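Local coordinates for excretory-secretory protein 2 (Ancylostoma ceylanicum, PDB 3NSW), which is secreted by a hookworm, adopts a netrin-like fold and is probably an immunomodulator, at residues P8-E13 and I69-D74; S12-E17 and Q98-L103; E23-V28 and R44-P49; A35-L40 and T61-C66; D76-C81 and K91-L96. All coordinates share one frame; numbering follows the deposited sequence.

Contact 1 (P8-E13 and I69-D74); sequences PKMLSE and IQLTAD
Ile69 lies against Pro8 and Met10, and the course of its branches explains most of the contact, which contains no hydrogen bond. Its CB already borders the sulfur of Met10. From there CG2, set anti to the carbonyl carbon, turns to the backbone of the other segment and stops 3.4 Å from Pro8 O, while the same methyl also lies 3.7 Å from Met10 SD. The other branch runs through CG1 to CD1, which meets the proline ring at CG, 3.7 Å away, and at CB equally closely, the two side chains crossing at about a right angle. A beta-branched residue suits this place because its CG2 arm can reach the Pro8 carbonyl and the Met10 sulfur while the longer CG1-CD1 arm reaches the proline ring. Met10, bent at chi2, brings SD within reach of both loop residues: it touches Ile69 CG2 and, 3.9 Å away, Leu71 CD2. The contact fastens segment 69-74, part of the loop between strands 59-63 and 75-82, to the short edge strand 9-10. That strand pairs in parallel with strand 88-92, whose Val90 packs on Pro8, Met10 and Leu71, and Tyr38 OH of strand 37-45 bonds to Leu71 N.

Contact 2 (S12-E17 and Q98-L103); sequences SEIRQE and QKEKDL
Segment 12-17 runs past helix 98-104, coming nearest where the CA atoms of Ile14 and Glu100 are 6.0 Å apart. There the helix presents a carboxylate to the backbone: Ile14 N donates to Glu100 OE1 over 2.8 Å in an almost straight bond, 178° at the hydrogen. The oxygen receives it on its anti side, 21° out of the carboxylate plane. A glutamate suits the site because its chain, extended beyond CG, reaches across to the extended loop backbone. One turn later Leu103 takes over, with CD1 3.4 Å from Ile14 O and CD2 3.3 Å from Gln16 OE1. The same Gln16 oxygen accepts from a water that also donates to Leu103 O, while Gln16 NE2 bonds to Asn20. Ile14 also packs on Phe89 and Ile19, and Leu103 on Ile19. Since Glu100 OE2 bonds Ser97 N and pairs with Lys91, both oxygens of this buried carboxylate are engaged, which is consistent with its remaining ionised.

Contact 3 (E23-V28 and R44-P49); sequences ETVAYV and RLYDVP
Val25 O accepts from Tyr46 N over 2.8 Å, and the edge of the same residue's ring lies close by, with Tyr46 CD2 at 3.4 Å from that oxygen; Leu45 CA adds a weaker CH...O approach. This is part of the beta hairpin formed by strands 24-33 and 37-45, in the sheet of the netrin-like fold. The next bond runs the other way, Tyr27 N donating to Arg44 O over 3.0 Å, with an angle of 168° at the hydrogen. Tyr27 and Arg44 are thus an antiparallel hydrogen-bonded pair, and Ala26 with Leu45 is the non-hydrogen-bonded pair beside them. Alanine fits there because its single methyl rests on Leu45 CD2, 3.8 Å away, with the backbones close together. On the other face the Tyr46 ring runs alongside the backbone of residues 25-27, its hydroxyl OH arriving 3.6 Å from Tyr27 CB. Val25 packs beside it, CG1 on Tyr46 CD2, while Leu104 of helix 98-104 touches Val25, Tyr46 and Val48. Where the backbones part, a water accepts from Val25 N and stands within bonding distance of Tyr46 O and Val48 O. The Arg44 guanidinium, bonded through NH1 to Glu106 O, has Tyr46 CD1 3.7 Å above the centre of its plane.

Contact 4 (A35-L40 and T61-C66); sequences ARSYNL and TLRDDC
Arg36 and Arg63 set their guanidinium planes almost parallel, only 7° apart, with Arg36 NH1 3.5 Å from Arg63 NH2. Asp65 reconciles these like charges by meeting the two groups differently. Arg63 grips it side-on, NE to OD1 and NH2 to OD2, so the carboxylate lies at the guanidinium edge. Over a face of Arg36, in contrast, Asp65 OD1 sits 2.7 Å from Arg36 NE, a salt bridge of charge alone because no N-H points at the oxygen. Arginine suits both places, having an edge for directed bonds and a face for charge. Beyond this network the strands pair antiparallel, Tyr38 and Leu62 exchanging two backbone bonds. Beside Tyr38, Ser37 CA approaches Leu62 O at 3.3 Å. Leu40 CD1 packs obliquely on Leu62 CB at 4.0 Å. Strand 59-63 is one edge of the sheet, with 37-45 next to it; Leu40 and Leu62 both reach Leu79 of strand 75-82, and the Cys66-Cys7 disulfide ties the following loop to the N-terminal segment.

Contact 5 (D76-C81 and K91-L96); sequences DYVLGC and KLHDGL
Val78 and Lys91 form an antiparallel hydrogen-bonded pair in the hairpin of strands 75-82 and 88-92. Val78 N donates to Lys91 O over 2.7 Å, and Lys91 N returns a bond to Val78 O at 3.0 Å. The Lys91 oxygen is also approached by Tyr77 CA, at 3.3 Å, and by the edge of the Tyr77 ring. One step on, His93 N bonds to Asp76 O, coming from above the carbonyl plane as the chain leaves the strand for the short 3-10 turn 93-95. A water that donates to Asp76 O and accepts from Asp94 N ties this turn to the strand again. Side chains pack around these bonds: Leu92 CD1 meets Tyr77 CE1 at 3.7 Å, and Val78 CG2 touches both His93 CD2 and, at 3.9 Å, Leu96 CD1. Valine suits the place because its branch at CB puts CG2 against His93 and Leu96 close to the backbone. Further out, Tyr77 OH accepts from Thr72 N, His93 stacks on Tyr27, and Asp76 OD1 bonds to Thr29. The Cys81-Cys88 disulfide staples the two strands together. Lys91 NZ reaches past the hairpin, so its probably positive charge is met by the Glu100 carboxylate and by carbonyl oxygens of Ser12 and, weakly, Gly95, linking the hairpin to segment 12-17 and to helix 98-104.

Contacts 1, 3, 4 and 5 all reach one mixed sheet, in which strand 9-10 lies at one edge and 59-63 at the other. Contacts 3 and 4 share strand 37-45 but sit on opposite sides of the chain's centre, their centres 19 Å apart. Contact 5 is near most of the others, 8 Å from contact 1 and 10 Å from both contacts 2 and 3, measured centre to centre. Contact 2, where helix 98-104 is held, stands 24 Å from contact 4. Along the chain, contacts 3, 4 and 5 all fall within the loop closed by contact 2, so segments near the two ends of the chain meet beside the sheet built between them.

Contact 1 (P8-E13 and I69-D74)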
# COMPACT_ATOMS: atom_id res chain seq x y z
N PRO A 8 8.62 -2.83 3.28
CA PRO A 8 7.97 -2.03 2.24
C PRO A 8 8.90 -0.95 1.71
O PRO A 8 9.82 -0.53 2.42
CB PRO A 8 6.76 -1.40 2.96
CG PRO A 8 6.61 -2.15 4.22
CD PRO A 8 7.95 -2.68 4.58
N LYS A 9 8.68 -0.54 0.47
CA LYS A 9 9.52 0.51 -0.10
C LYS A 9 8.67 1.70 -0.48
O LYS A 9 7.53 1.52 -0.90
CB LYS A 9 10.26 -0.02 -1.33
CG LYS A 9 9.36 -0.52 -2.45
CD LYS A 9 10.20 -1.01 -3.63
CE LYS A 9 9.33 -1.39 -4.82
NZ LYS A 9 10.15 -1.91 -5.96
N MET A 10 9.23 2.89 -0.35
CA MET A 10 8.60 4.11 -0.84
C MET A 10 8.89 4.20 -2.33
O MET A 10 10.03 4.01 -2.75
CB MET A 10 9.17 5.35 -0.16
CG MET A 10 8.91 5.48 1.33
SD MET A 10 7.18 5.39 1.81
CE MET A 10 6.40 6.66 0.83
N LEU A 11 7.85 4.48 -3.11
CA LEU A 11 8.01 4.72 -4.54
C LEU A 11 7.83 6.19 -4.86
O LEU A 11 6.85 6.81 -4.43
CB LEU A 11 6.98 3.94 -5.36
CG LEU A 11 7.07 2.44 -5.64
CD1 LEU A 11 6.02 2.12 -6.69
CD2 LEU A 11 8.46 2.03 -6.14
N SER A 12 8.77 6.75 -5.62
CA SER A 12 8.64 8.12 -6.11
C SER A 12 7.54 8.20 -7.16
O SER A 12 6.77 9.16 -7.19
CB SER A 12 9.96 8.63 -6.68
OG SER A 12 10.38 7.83 -7.78
N GLU A 13 7.46 7.18 -8.02
CA GLU A 13 6.41 7.11 -9.05
C GLU A 13 5.85 5.70 -9.20
O GLU A 13 6.61 4.73 -9.32
CB GLU A 13 6.94 7.62 -10.40
CG GLU A 13 5.90 7.63 -11.51
CD GLU A 13 6.40 8.23 -12.82
OE1 GLU A 13 7.63 8.39 -13.00
OE2 GLU A 13 5.55 8.53 -13.68
N ILE A 69 10.92 2.64 5.42
CA ILE A 69 9.82 3.60 5.36
C ILE A 69 9.62 4.22 6.74
O ILE A 69 9.95 3.60 7.76
CB ILE A 69 8.48 2.97 4.87
CG1 ILE A 69 7.98 1.89 5.84
CG2 ILE A 69 8.61 2.44 3.43
CD1 ILE A 69 6.59 1.34 5.51
N GLN A 70 9.10 5.44 6.77
CA GLN A 70 8.78 6.09 8.04
C GLN A 70 7.43 6.76 7.84
O GLN A 70 7.35 7.97 7.65
CB GLN A 70 9.84 7.13 8.41
CG GLN A 70 9.83 7.55 9.88
CD GLN A 70 10.47 6.51 10.79
OE1 GLN A 70 11.69 6.34 10.78
NE2 GLN A 70 9.66 5.83 11.58
N LEU A 71 6.37 5.96 7.85
CA LEU A 71 5.04 6.49 7.55
C LEU A 71 4.58 7.37 8.70
O LEU A 71 4.97 7.16 9.86
CB LEU A 71 4.04 5.37 7.28
CG LEU A 71 4.47 4.33 6.25
CD1 LEU A 71 3.34 3.34 5.98
CD2 LEU A 71 4.92 5.00 4.96
N THR A 72 3.77 8.38 8.38
CA THR A 72 3.32 9.32 9.40
C THR A 72 1.87 9.07 9.81
O THR A 72 1.07 8.55 9.04
CB THR A 72 3.51 10.79 8.97
OG1 THR A 72 3.01 10.97 7.65
CG2 THR A 72 4.99 11.17 9.01
N ALA A 73 1.56 9.46 11.05
CA ALA A 73 0.22 9.30 11.61
C ALA A 73 -0.82 10.02 10.75
O ALA A 73 -0.57 11.13 10.25
CB ALA A 73 0.19 9.82 13.04
N ASP A 74 -1.97 9.37 10.58
CA ASP A 74 -3.16 9.98 9.98
C ASP A 74 -2.86 10.46 8.57
O ASP A 74 -3.40 11.48 8.11
CB ASP A 74 -3.71 11.16 10.81
CG ASP A 74 -4.05 10.79 12.25
OD1 ASP A 74 -4.60 9.70 12.51
OD2 ASP A 74 -3.77 11.61 13.12

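Contact 2 (S12-E17 and Q98-L103)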
# COMPACT_ATOMS: atom_id res chain seq x y z
N SER A 12 8.77 6.75 -5.62
CA SER A 12 8.64 8.12 -6.11
C SER A 12 7.54 8.20 -7.16
O SER A 12 6.77 9.16 -7.19
CB SER A 12 9.96 8.63 -6.68
OG SER A 12 10.38 7.83 -7.78
N GLU A 13 7.46 7.18 -8.02
CA GLU A 13 6.41 7.11 -9.05
C GLU A 13 5.85 5.70 -9.20
O GLU A 13 6.61 4.73 -9.32
CB GLU A 13 6.94 7.62 -10.40
CG GLU A 13 5.90 7.63 -11.51
CD GLU A 13 6.40 8.23 -12.82
OE1 GLU A 13 7.63 8.39 -13.00
OE2 GLU A 13 5.55 8.53 -13.68
N ILE A 14 4.53 5.58 -9.18
CA ILE A 14 3.88 4.31 -9.45
C ILE A 14 3.83 4.09 -10.96
O ILE A 14 3.33 4.94 -11.71
CB ILE A 14 2.45 4.24 -8.86
CG1 ILE A 14 2.48 4.43 -7.34
CG2 ILE A 14 1.77 2.93 -9.25
CD1 ILE A 14 1.12 4.67 -6.74
N ARG A 15 4.36 2.94 -11.40
CA ARG A 15 4.33 2.56 -12.82
C ARG A 15 3.57 1.25 -13.03
O ARG A 15 3.31 0.51 -12.07
CB ARG A 15 5.75 2.44 -13.37
CG ARG A 15 6.63 3.67 -13.13
CD ARG A 15 8.09 3.27 -12.95
NE ARG A 15 8.25 2.21 -11.95
CZ ARG A 15 9.42 1.79 -11.47
NH1 ARG A 15 10.56 2.34 -11.88
NH2 ARG A 15 9.45 0.81 -10.57
N GLN A 16 3.24 0.94 -14.28
CA GLN A 16 2.54 -0.31 -14.63
C GLN A 16 3.22 -1.58 -14.09
O GLN A 16 2.53 -2.51 -13.62
CB GLN A 16 2.36 -0.42 -16.15
CG GLN A 16 1.38 -1.50 -16.58
CD GLN A 16 -0.02 -1.26 -16.06
OE1 GLN A 16 -0.63 -0.24 -16.35
NE2 GLN A 16 -0.54 -2.21 -15.28
N GLU A 17 4.54 -1.62 -14.14
CA GLU A 17 5.31 -2.78 -13.66
C GLU A 17 5.07 -3.03 -12.17
O GLU A 17 5.00 -4.18 -11.73
CB GLU A 17 6.81 -2.61 -13.90
CG GLU A 17 7.19 -2.11 -15.27
CD GLU A 17 7.39 -0.61 -15.32
OE1 GLU A 17 8.48 -0.16 -14.93
OE2 GLU A 17 6.46 0.10 -15.75
N GLN A 98 -1.42 12.86 -12.47
CA GLN A 98 -2.52 12.40 -13.32
C GLN A 98 -2.19 11.07 -13.99
O GLN A 98 -3.06 10.20 -14.13
CB GLN A 98 -2.94 13.46 -14.35
CG GLN A 98 -4.21 13.12 -15.13
CD GLN A 98 -5.41 12.82 -14.24
OE1 GLN A 98 -5.70 13.57 -13.30
NE2 GLN A 98 -6.11 11.73 -14.53
N LYS A 99 -0.92 10.92 -14.41
CA LYS A 99 -0.45 9.67 -14.99
C LYS A 99 -0.73 8.51 -14.05
O LYS A 99 -1.28 7.49 -14.47
CB LYS A 99 1.04 9.75 -15.35
CG LYS A 99 1.59 8.46 -15.96
CD LYS A 99 3.06 8.59 -16.34
CE LYS A 99 3.27 9.57 -17.48
NZ LYS A 99 4.71 9.59 -17.89
N GLU A 100 -0.37 8.66 -12.77
CA GLU A 100 -0.57 7.63 -11.76
C GLU A 100 -2.06 7.38 -11.50
O GLU A 100 -2.48 6.23 -11.35
CB GLU A 100 0.15 8.00 -10.46
CG GLU A 100 1.68 8.04 -10.60
CD GLU A 100 2.35 8.61 -9.36
OE1 GLU A 100 3.03 7.85 -8.64
OE2 GLU A 100 2.18 9.81 -9.09
N LYS A 101 -2.83 8.46 -11.46
CA LYS A 101 -4.29 8.37 -11.31
C LYS A 101 -4.91 7.51 -12.42
O LYS A 101 -5.72 6.63 -12.14
CB LYS A 101 -4.93 9.76 -11.26
CG LYS A 101 -4.55 10.55 -10.02
CD LYS A 101 -5.25 11.90 -9.96
CE LYS A 101 -4.85 12.67 -8.71
NZ LYS A 101 -5.44 14.04 -8.70
N ASP A 102 -4.47 7.73 -13.66
CA ASP A 102 -4.92 6.93 -14.80
C ASP A 102 -4.54 5.45 -14.70
O ASP A 102 -5.35 4.58 -15.02
CB ASP A 102 -4.41 7.53 -16.12
CG ASP A 102 -5.10 8.84 -16.50
OD1 ASP A 102 -6.16 9.18 -15.93
OD2 ASP A 102 -4.57 9.53 -17.40
N LEU A 103 -3.32 5.16 -14.23
CA LEU A 103 -2.86 3.77 -14.05
C LEU A 103 -3.70 3.05 -13.01
O LEU A 103 -3.96 1.85 -13.13
CB LEU A 103 -1.38 3.72 -13.62
CG LEU A 103 -0.29 4.00 -14.65
CD1 LEU A 103 1.07 3.93 -14.00
CD2 LEU A 103 -0.37 3.03 -15.82
O HOH W 1 -3.25 0.03 -14.95

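Contact 3 (E23-V28 and R44-P49)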
# COMPACT_ATOMS: atom_id res chain seq x y z
N GLU A 23 -0.75 -8.04 -5.75
CA GLU A 23 -2.07 -8.63 -5.82
C GLU A 23 -3.18 -7.58 -5.66
O GLU A 23 -4.21 -7.66 -6.33
CB GLU A 23 -2.23 -9.74 -4.79
CG GLU A 23 -3.47 -10.61 -5.00
CD GLU A 23 -3.58 -11.17 -6.41
OE1 GLU A 23 -2.56 -11.65 -6.97
OE2 GLU A 23 -4.69 -11.11 -6.98
N THR A 24 -2.98 -6.63 -4.76
CA THR A 24 -3.95 -5.54 -4.59
C THR A 24 -3.25 -4.20 -4.45
O THR A 24 -2.12 -4.11 -3.95
CB THR A 24 -4.88 -5.74 -3.37
OG1 THR A 24 -4.11 -5.75 -2.16
CG2 THR A 24 -5.71 -7.03 -3.48
N VAL A 25 -3.93 -3.16 -4.89
CA VAL A 25 -3.48 -1.79 -4.68
C VAL A 25 -4.63 -1.08 -3.97
O VAL A 25 -5.76 -1.11 -4.44
CB VAL A 25 -3.18 -1.07 -6.00
CG1 VAL A 25 -2.58 0.29 -5.71
CG2 VAL A 25 -2.21 -1.90 -6.87
N ALA A 26 -4.30 -0.44 -2.86
CA ALA A 26 -5.30 0.14 -1.96
C ALA A 26 -5.05 1.60 -1.62
O ALA A 26 -3.91 2.06 -1.65
CB ALA A 26 -5.34 -0.68 -0.69
N TYR A 27 -6.12 2.29 -1.23
CA TYR A 27 -6.07 3.68 -0.75
C TYR A 27 -6.31 3.51 0.74
O TYR A 27 -7.36 2.99 1.14
CB TYR A 27 -7.24 4.44 -1.41
CG TYR A 27 -7.48 5.86 -0.96
CD1 TYR A 27 -6.50 6.60 -0.29
CD2 TYR A 27 -8.69 6.50 -1.30
CE1 TYR A 27 -6.76 7.95 0.10
CE2 TYR A 27 -8.94 7.82 -0.92
CZ TYR A 27 -7.98 8.53 -0.24
OH TYR A 27 -8.22 9.83 0.12
N VAL A 28 -5.31 3.88 1.55
CA VAL A 28 -5.35 3.64 3.00
C VAL A 28 -4.98 4.89 3.79
O VAL A 28 -4.35 5.80 3.26
CB VAL A 28 -4.38 2.49 3.41
CG1 VAL A 28 -4.73 1.17 2.69
CG2 VAL A 28 -2.92 2.87 3.14
N ARG A 44 -10.50 2.01 -0.19
CA ARG A 44 -10.84 1.56 -1.53
C ARG A 44 -9.78 0.58 -1.99
O ARG A 44 -8.62 0.75 -1.68
CB ARG A 44 -10.82 2.76 -2.48
CG ARG A 44 -11.02 2.42 -3.95
CD ARG A 44 -11.04 3.67 -4.78
NE ARG A 44 -11.16 3.37 -6.20
CZ ARG A 44 -11.12 4.29 -7.15
NH1 ARG A 44 -10.94 5.57 -6.83
NH2 ARG A 44 -11.24 3.94 -8.42
N LEU A 45 -10.19 -0.45 -2.73
CA LEU A 45 -9.20 -1.25 -3.46
C LEU A 45 -9.36 -0.83 -4.91
O LEU A 45 -10.48 -0.87 -5.44
CB LEU A 45 -9.47 -2.75 -3.32
CG LEU A 45 -9.50 -3.40 -1.93
CD1 LEU A 45 -9.46 -4.90 -2.10
CD2 LEU A 45 -8.34 -2.95 -1.09
N TYR A 46 -8.27 -0.41 -5.55
CA TYR A 46 -8.33 -0.03 -6.95
C TYR A 46 -8.54 -1.29 -7.80
O TYR A 46 -8.18 -2.39 -7.37
CB TYR A 46 -7.07 0.73 -7.39
CG TYR A 46 -6.84 2.03 -6.64
CD1 TYR A 46 -7.51 3.21 -7.03
CD2 TYR A 46 -5.97 2.10 -5.55
CE1 TYR A 46 -7.30 4.41 -6.35
CE2 TYR A 46 -5.75 3.30 -4.86
CZ TYR A 46 -6.43 4.45 -5.28
OH TYR A 46 -6.22 5.63 -4.62
N ASP A 47 -9.13 -1.13 -8.98
CA ASP A 47 -9.42 -2.26 -9.85
C ASP A 47 -8.23 -2.63 -10.76
O ASP A 47 -8.40 -2.95 -11.94
CB ASP A 47 -10.68 -1.98 -10.66
CG ASP A 47 -11.91 -1.85 -9.79
OD1 ASP A 47 -12.18 -2.77 -9.00
OD2 ASP A 47 -12.61 -0.82 -9.89
N VAL A 48 -7.03 -2.59 -10.17
CA VAL A 48 -5.77 -2.92 -10.85
C VAL A 48 -4.87 -3.73 -9.90
O VAL A 48 -4.91 -3.52 -8.67
CB VAL A 48 -5.01 -1.65 -11.33
CG1 VAL A 48 -5.76 -0.95 -12.45
CG2 VAL A 48 -4.72 -0.69 -10.15
N PRO A 49 -4.04 -4.66 -10.44
CA PRO A 49 -3.92 -5.05 -11.85
C PRO A 49 -5.15 -5.81 -12.35
O PRO A 49 -5.32 -5.97 -13.56
CB PRO A 49 -2.69 -5.96 -11.86
CG PRO A 49 -2.62 -6.52 -10.49
CD PRO A 49 -3.12 -5.42 -9.59
O HOH W 2 -6.40 -4.06 -6.32

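Contact 4 (A35-L40 and T61-C66)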
# COMPACT_ATOMS: atom_id res chain seq x y z
N ALA A 35 3.77 -2.34 17.94
CA ALA A 35 5.20 -2.68 17.96
C ALA A 35 5.87 -2.54 16.58
O ALA A 35 6.59 -1.57 16.33
CB ALA A 35 5.40 -4.09 18.52
N ARG A 36 5.62 -3.49 15.69
CA ARG A 36 6.35 -3.58 14.43
C ARG A 36 5.47 -3.32 13.20
O ARG A 36 5.97 -3.32 12.07
CB ARG A 36 6.98 -4.96 14.33
CG ARG A 36 8.24 -5.05 13.49
CD ARG A 36 8.54 -6.50 13.27
NE ARG A 36 9.97 -6.79 13.16
CZ ARG A 36 10.52 -7.96 13.45
NH1 ARG A 36 9.76 -8.96 13.88
NH2 ARG A 36 11.83 -8.14 13.32
N SER A 37 4.17 -3.11 13.43
CA SER A 37 3.20 -2.92 12.35
C SER A 37 2.45 -1.60 12.42
O SER A 37 2.06 -1.16 13.52
CB SER A 37 2.17 -4.05 12.35
OG SER A 37 2.76 -5.31 12.13
N TYR A 38 2.23 -1.01 11.26
CA TYR A 38 1.34 0.13 11.12
C TYR A 38 -0.09 -0.37 11.09
O TYR A 38 -0.37 -1.41 10.48
CB TYR A 38 1.66 0.87 9.81
CG TYR A 38 3.03 1.51 9.77
CD1 TYR A 38 3.24 2.76 10.34
CD2 TYR A 38 4.11 0.86 9.15
CE1 TYR A 38 4.49 3.36 10.30
CE2 TYR A 38 5.37 1.45 9.12
CZ TYR A 38 5.55 2.70 9.69
OH TYR A 38 6.77 3.31 9.67
N ASN A 39 -0.99 0.36 11.75
CA ASN A 39 -2.43 0.13 11.64
C ASN A 39 -2.98 0.90 10.45
O ASN A 39 -2.60 2.06 10.22
CB ASN A 39 -3.16 0.58 12.91
CG ASN A 39 -2.81 -0.25 14.13
OD1 ASN A 39 -2.62 0.28 15.22
ND2 ASN A 39 -2.76 -1.57 13.97
N LEU A 40 -3.87 0.26 9.71
CA LEU A 40 -4.43 0.81 8.47
C LEU A 40 -5.95 0.83 8.46
O LEU A 40 -6.62 -0.10 8.94
CB LEU A 40 -3.99 -0.05 7.27
CG LEU A 40 -2.49 -0.30 7.09
CD1 LEU A 40 -2.27 -1.27 5.93
CD2 LEU A 40 -1.77 1.02 6.85
N THR A 61 -3.17 -4.27 8.82
CA THR A 61 -1.88 -3.86 9.36
C THR A 61 -0.80 -4.08 8.31
O THR A 61 -0.96 -4.89 7.38
CB THR A 61 -1.49 -4.67 10.62
OG1 THR A 61 -1.47 -6.07 10.28
CG2 THR A 61 -2.46 -4.43 11.77
N LEU A 62 0.28 -3.33 8.44
CA LEU A 62 1.43 -3.47 7.55
C LEU A 62 2.69 -3.64 8.39
O LEU A 62 3.11 -2.71 9.08
CB LEU A 62 1.55 -2.22 6.66
CG LEU A 62 2.76 -2.17 5.71
CD1 LEU A 62 2.67 -3.28 4.66
CD2 LEU A 62 2.85 -0.78 5.06
N ARG A 63 3.29 -4.82 8.32
CA ARG A 63 4.52 -5.10 9.06
C ARG A 63 5.74 -4.51 8.35
O ARG A 63 5.83 -4.55 7.12
CB ARG A 63 4.67 -6.61 9.24
CG ARG A 63 5.90 -7.03 10.00
CD ARG A 63 5.78 -8.47 10.45
NE ARG A 63 7.10 -9.06 10.61
CZ ARG A 63 7.35 -10.31 10.96
NH1 ARG A 63 6.35 -11.15 11.21
NH2 ARG A 63 8.59 -10.73 11.04
N ASP A 64 6.69 -3.98 9.13
CA ASP A 64 7.96 -3.46 8.58
C ASP A 64 9.13 -3.96 9.42
O ASP A 64 9.31 -3.52 10.55
CB ASP A 64 7.97 -1.92 8.49
CG ASP A 64 9.30 -1.36 7.97
OD1 ASP A 64 10.11 -2.10 7.37
OD2 ASP A 64 9.55 -0.15 8.15
N ASP A 65 9.91 -4.86 8.83
CA ASP A 65 11.06 -5.47 9.49
C ASP A 65 12.38 -4.72 9.25
O ASP A 65 13.41 -5.06 9.83
CB ASP A 65 11.24 -6.91 8.99
CG ASP A 65 10.31 -7.89 9.69
OD1 ASP A 65 9.51 -7.49 10.56
OD2 ASP A 65 10.39 -9.09 9.35
N CYS A 66 12.34 -3.71 8.37
CA CYS A 66 13.56 -3.01 7.93
C CYS A 66 13.63 -1.58 8.44
O CYS A 66 14.62 -1.19 9.06
CB CYS A 66 13.70 -3.02 6.40
SG CYS A 66 14.26 -4.56 5.67
O HOH W 3 13.72 -7.04 12.14
O HOH W 4 8.84 1.97 9.60

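Contact 5 (D76-C81 and K91-L96)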
# COMPACT_ATOMS: atom_id res chain seq x y z
N ASP A 76 -2.42 9.63 4.34
CA ASP A 76 -3.03 8.77 3.34
C ASP A 76 -1.96 8.26 2.37
O ASP A 76 -1.12 9.03 1.92
CB ASP A 76 -4.09 9.52 2.55
CG ASP A 76 -5.33 9.84 3.38
OD1 ASP A 76 -5.44 9.40 4.54
OD2 ASP A 76 -6.22 10.53 2.83
N TYR A 77 -2.04 6.98 2.03
CA TYR A 77 -1.10 6.36 1.08
C TYR A 77 -1.79 5.49 0.05
O TYR A 77 -2.89 4.96 0.29
CB TYR A 77 -0.12 5.47 1.86
CG TYR A 77 0.76 6.26 2.79
CD1 TYR A 77 1.90 6.89 2.33
CD2 TYR A 77 0.42 6.41 4.16
CE1 TYR A 77 2.72 7.63 3.19
CE2 TYR A 77 1.23 7.15 5.02
CZ TYR A 77 2.38 7.75 4.52
OH TYR A 77 3.18 8.48 5.35
N VAL A 78 -1.15 5.32 -1.09
CA VAL A 78 -1.51 4.21 -1.97
C VAL A 78 -0.57 3.08 -1.57
O VAL A 78 0.64 3.29 -1.44
CB VAL A 78 -1.32 4.57 -3.46
CG1 VAL A 78 -1.60 3.36 -4.33
CG2 VAL A 78 -2.24 5.72 -3.84
N LEU A 79 -1.13 1.89 -1.36
CA LEU A 79 -0.37 0.76 -0.85
C LEU A 79 -0.58 -0.41 -1.78
O LEU A 79 -1.72 -0.87 -1.93
CB LEU A 79 -0.88 0.39 0.55
CG LEU A 79 -0.27 -0.87 1.19
CD1 LEU A 79 1.24 -0.66 1.49
CD2 LEU A 79 -1.04 -1.28 2.45
N GLY A 80 0.49 -0.88 -2.43
CA GLY A 80 0.39 -2.01 -3.36
C GLY A 80 1.04 -3.20 -2.70
O GLY A 80 2.19 -3.10 -2.29
N CYS A 81 0.33 -4.31 -2.56
CA CYS A 81 0.90 -5.45 -1.82
C CYS A 81 0.65 -6.80 -2.47
O CYS A 81 -0.38 -7.02 -3.08
CB CYS A 81 0.37 -5.51 -0.38
SG CYS A 81 0.97 -4.21 0.77
N LYS A 91 3.15 4.94 -1.63
CA LYS A 91 3.26 6.27 -2.23
C LYS A 91 2.26 7.19 -1.53
O LYS A 91 1.12 6.80 -1.28
CB LYS A 91 2.94 6.20 -3.73
CG LYS A 91 2.59 7.55 -4.39
CD LYS A 91 3.78 8.19 -5.10
CE LYS A 91 3.40 9.57 -5.61
NZ LYS A 91 4.29 10.09 -6.67
N LEU A 92 2.70 8.39 -1.17
CA LEU A 92 1.80 9.39 -0.57
C LEU A 92 0.65 9.67 -1.51
O LEU A 92 0.86 10.05 -2.67
CB LEU A 92 2.57 10.69 -0.30
CG LEU A 92 1.91 11.68 0.66
CD1 LEU A 92 1.98 11.11 2.07
CD2 LEU A 92 2.61 13.02 0.58
N HIS A 93 -0.58 9.50 -1.03
CA HIS A 93 -1.76 9.69 -1.86
C HIS A 93 -1.86 11.12 -2.41
O HIS A 93 -2.18 11.31 -3.59
CB HIS A 93 -3.03 9.31 -1.10
CG HIS A 93 -4.27 9.38 -1.93
ND1 HIS A 93 -5.13 10.45 -1.92
CD2 HIS A 93 -4.79 8.49 -2.81
CE1 HIS A 93 -6.12 10.23 -2.76
NE2 HIS A 93 -5.95 9.05 -3.31
N ASP A 94 -1.55 12.11 -1.58
CA ASP A 94 -1.60 13.53 -1.99
C ASP A 94 -0.53 13.88 -3.03
O ASP A 94 -0.55 14.98 -3.59
CB ASP A 94 -1.45 14.45 -0.77
CG ASP A 94 -2.71 14.52 0.09
OD1 ASP A 94 -3.81 14.18 -0.40
OD2 ASP A 94 -2.59 14.93 1.27
N GLY A 95 0.41 12.96 -3.26
CA GLY A 95 1.47 13.15 -4.25
C GLY A 95 1.25 12.51 -5.62
O GLY A 95 2.13 12.56 -6.47
N LEU A 96 0.08 11.91 -5.82
CA LEU A 96 -0.28 11.27 -7.10
C LEU A 96 -0.37 12.26 -8.27
O LEU A 96 -1.05 13.29 -8.18
CB LEU A 96 -1.61 10.51 -6.98
CG LEU A 96 -1.72 9.21 -6.17
CD1 LEU A 96 -3.17 8.76 -6.07
CD2 LEU A 96 -0.89 8.10 -6.79
O HOH W 5 -1.43 11.72 1.28